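Local coordinates for NanU sialic acid binding protein (Bacteroides fragilis, PDB 4L7T) that binds sialic acid with high affinity at the outer membrane and, as a SusD-family protein, probably hands it to the partner NanO, at residues 452-457 against 483-488. Sequence-based numbering, arbitrary orientation.
Sequences PLEAIL and TKRTSA. With NA (sodium ion), chain F.
E454 and R485 meet where the backbones of 452-457 and 483-488 stay well apart: the nearest CA atoms, those of L457 and R485, are 11.6 Å apart, and two side chains, chiefly the long arginine, bridge the gap. The guanidinium arrives end-on and spends both terminal nitrogens on one carboxylate oxygen. R485 NH1 gives E454 OE1 the shorter, straighter bond, 2.9 Å with an N-H...O angle of 156°, meeting the syn lone pair; R485 NH2 reaches the same OE1 at 3.2 Å, more bent and from above the carboxylate plane. OE1 lies in the guanidinium plane, yet the two flat groups are turned 60° from each other, a forked salt bridge unlike the coplanar bidentate pair in which each oxygen takes one nitrogen. R485 runs extended from CG to NE, whereas E454 folds at chi2 (-80°) to bring its carboxylate across. L457 CD1 adds a looser touch at the guanidinium edge, 4.2 Å from R485 NH1.

Further out, R485 NE donates to the K444 carbonyl, which helps fix the rotation of the guanidinium, and Y481 packs against both E454 and L457. Just past R485 the chain leaves helical geometry at T486, whose OG1 accepts from A488 N in an ST turn. There a sodium ion is bound by T483 O, from the last helical turn, at 2.3 Å, T486 O just beyond it and three waters, one also donating to A488 O. The salt bridge ties helix 452-463, within the largely helical SusD-like fold, to the last residue of helix 479-485, whose end also carries the sodium site.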
loop_
_atom_site.group_PDB
_atom_site.type_symbol
_atom_site.label_atom_id
_atom_site.label_comp_id
_atom_site.label_asym_id
_atom_site.label_seq_id
_atom_site.Cartn_x
_atom_site.Cartn_y
_atom_site.Cartn_z
ATOM N N PRO A 452 -11.019 20.584 -4.912
ATOM C CA PRO A 452 -10.042 19.709 -5.650
ATOM C C PRO A 452 -9.424 18.626 -4.753
ATOM O O PRO A 452 -9.400 17.447 -5.161
ATOM C CB PRO A 452 -8.984 20.690 -6.140
ATOM C CG PRO A 452 -9.767 21.954 -6.402
ATOM C CD PRO A 452 -10.861 22.002 -5.301
ATOM N N LEU A 453 -8.976 19.009 -3.566
ATOM C CA LEU A 453 -8.374 17.989 -2.685
ATOM C C LEU A 453 -9.381 16.927 -2.250
ATOM O O LEU A 453 -9.020 15.728 -2.171
ATOM C CB LEU A 453 -7.681 18.618 -1.479
ATOM C CG LEU A 453 -6.409 19.450 -1.758
ATOM C CD1 LEU A 453 -5.847 20.068 -0.497
ATOM C CD2 LEU A 453 -5.297 18.604 -2.435
ATOM N N GLU A 454 -10.617 17.292 -1.863
ATOM C CA GLU A 454 -11.639 16.251 -1.677
ATOM C C GLU A 454 -11.924 15.395 -2.877
ATOM O O GLU A 454 -12.157 14.247 -2.668
ATOM C CB GLU A 454 -12.981 16.805 -1.056
ATOM C CG GLU A 454 -12.748 17.541 0.258
ATOM C CD GLU A 454 -12.588 16.579 1.453
ATOM O OE1 GLU A 454 -12.964 15.387 1.295
ATOM O OE2 GLU A 454 -12.133 17.026 2.541
ATOM N N ALA A 455 -11.920 15.950 -4.125
ATOM C CA ALA A 455 -12.188 15.138 -5.295
ATOM C C ALA A 455 -11.060 14.066 -5.449
ATOM O O ALA A 455 -11.354 12.933 -5.767
ATOM C CB ALA A 455 -12.244 16.001 -6.544
ATOM N N ILE A 456 -9.861 14.489 -5.182
ATOM C CA ILE A 456 -8.671 13.599 -5.281
ATOM C C ILE A 456 -8.691 12.584 -4.124
ATOM O O ILE A 456 -8.388 11.413 -4.352
ATOM C CB ILE A 456 -7.379 14.387 -5.304
ATOM C CG1 ILE A 456 -7.336 15.201 -6.619
ATOM C CG2 ILE A 456 -6.089 13.439 -5.245
ATOM C CD1 ILE A 456 -6.281 16.324 -6.682
ATOM N N LEU A 457 -8.982 13.013 -2.893
ATOM C CA LEU A 457 -9.154 11.984 -1.816
ATOM C C LEU A 457 -10.190 10.921 -2.212
ATOM O O LEU A 457 -10.041 9.715 -1.996
ATOM C CB LEU A 457 -9.568 12.601 -0.436
ATOM C CG LEU A 457 -8.529 13.293 0.369
ATOM C CD1 LEU A 457 -9.180 13.932 1.588
ATOM C CD2 LEU A 457 -7.503 12.209 0.830
ATOM N N THR A 483 -8.887 13.568 11.707
ATOM C CA THR A 483 -9.858 13.527 12.816
ATOM C C THR A 483 -11.299 13.653 12.297
ATOM O O THR A 483 -12.231 13.157 12.933
ATOM C CB THR A 483 -9.502 14.636 13.882
ATOM O OG1 THR A 483 -9.587 15.899 13.242
ATOM C CG2 THR A 483 -8.122 14.387 14.437
ATOM N N LYS A 484 -11.529 14.276 11.142
ATOM C CA LYS A 484 -12.858 14.328 10.570
ATOM C C LYS A 484 -13.409 12.990 10.207
ATOM O O LYS A 484 -14.578 12.696 10.496
ATOM C CB LYS A 484 -12.877 15.258 9.352
ATOM C CG LYS A 484 -14.170 15.301 8.720
ATOM C CD LYS A 484 -15.181 16.192 9.513
ATOM C CE LYS A 484 -16.479 16.355 8.680
ATOM N NZ LYS A 484 -17.663 16.796 9.476
ATOM N N ARG A 485 -12.555 12.140 9.600
ATOM C CA ARG A 485 -13.064 10.894 9.054
ATOM C C ARG A 485 -12.663 9.655 9.834
ATOM O O ARG A 485 -13.105 8.534 9.500
ATOM C CB ARG A 485 -12.728 10.770 7.556
ATOM C CG ARG A 485 -13.600 11.728 6.706
ATOM C CD ARG A 485 -13.539 11.375 5.239
ATOM N NE ARG A 485 -14.496 12.125 4.419
ATOM C CZ ARG A 485 -14.164 13.064 3.523
ATOM N NH1 ARG A 485 -12.896 13.428 3.373
ATOM N NH2 ARG A 485 -15.119 13.582 2.759
ATOM N N THR A 486 -11.817 9.785 10.839
ATOM C CA THR A 486 -11.385 8.579 11.585
ATOM C C THR A 486 -11.602 8.775 13.070
ATOM O O THR A 486 -11.816 9.930 13.520
ATOM C CB THR A 486 -9.893 8.261 11.336
ATOM O OG1 THR A 486 -9.057 9.095 12.129
ATOM C CG2 THR A 486 -9.487 8.427 9.838
ATOM N N SER A 487 -11.406 7.713 13.851
ATOM C CA SER A 487 -11.421 7.893 15.310
ATOM C C SER A 487 -10.119 8.274 15.986
ATOM O O SER A 487 -10.024 8.321 17.226
ATOM C CB SER A 487 -11.920 6.587 15.925
ATOM O OG SER A 487 -11.154 5.496 15.434
ATOM N N ALA A 488 -9.068 8.532 15.186
ATOM C CA ALA A 488 -7.756 8.923 15.685
ATOM C C ALA A 488 -7.834 10.320 16.227
ATOM O O ALA A 488 -8.587 11.138 15.690
ATOM C CB ALA A 488 -6.679 8.879 14.555
HETATM NA NA NA F . -12.885 11.810 14.644
HETATM O O HOH W 1 -14.636 11.210 13.307
HETATM O O HOH W 2 -11.316 11.834 16.053
HETATM O O HOH W 3 -14.098 10.463 16.231
#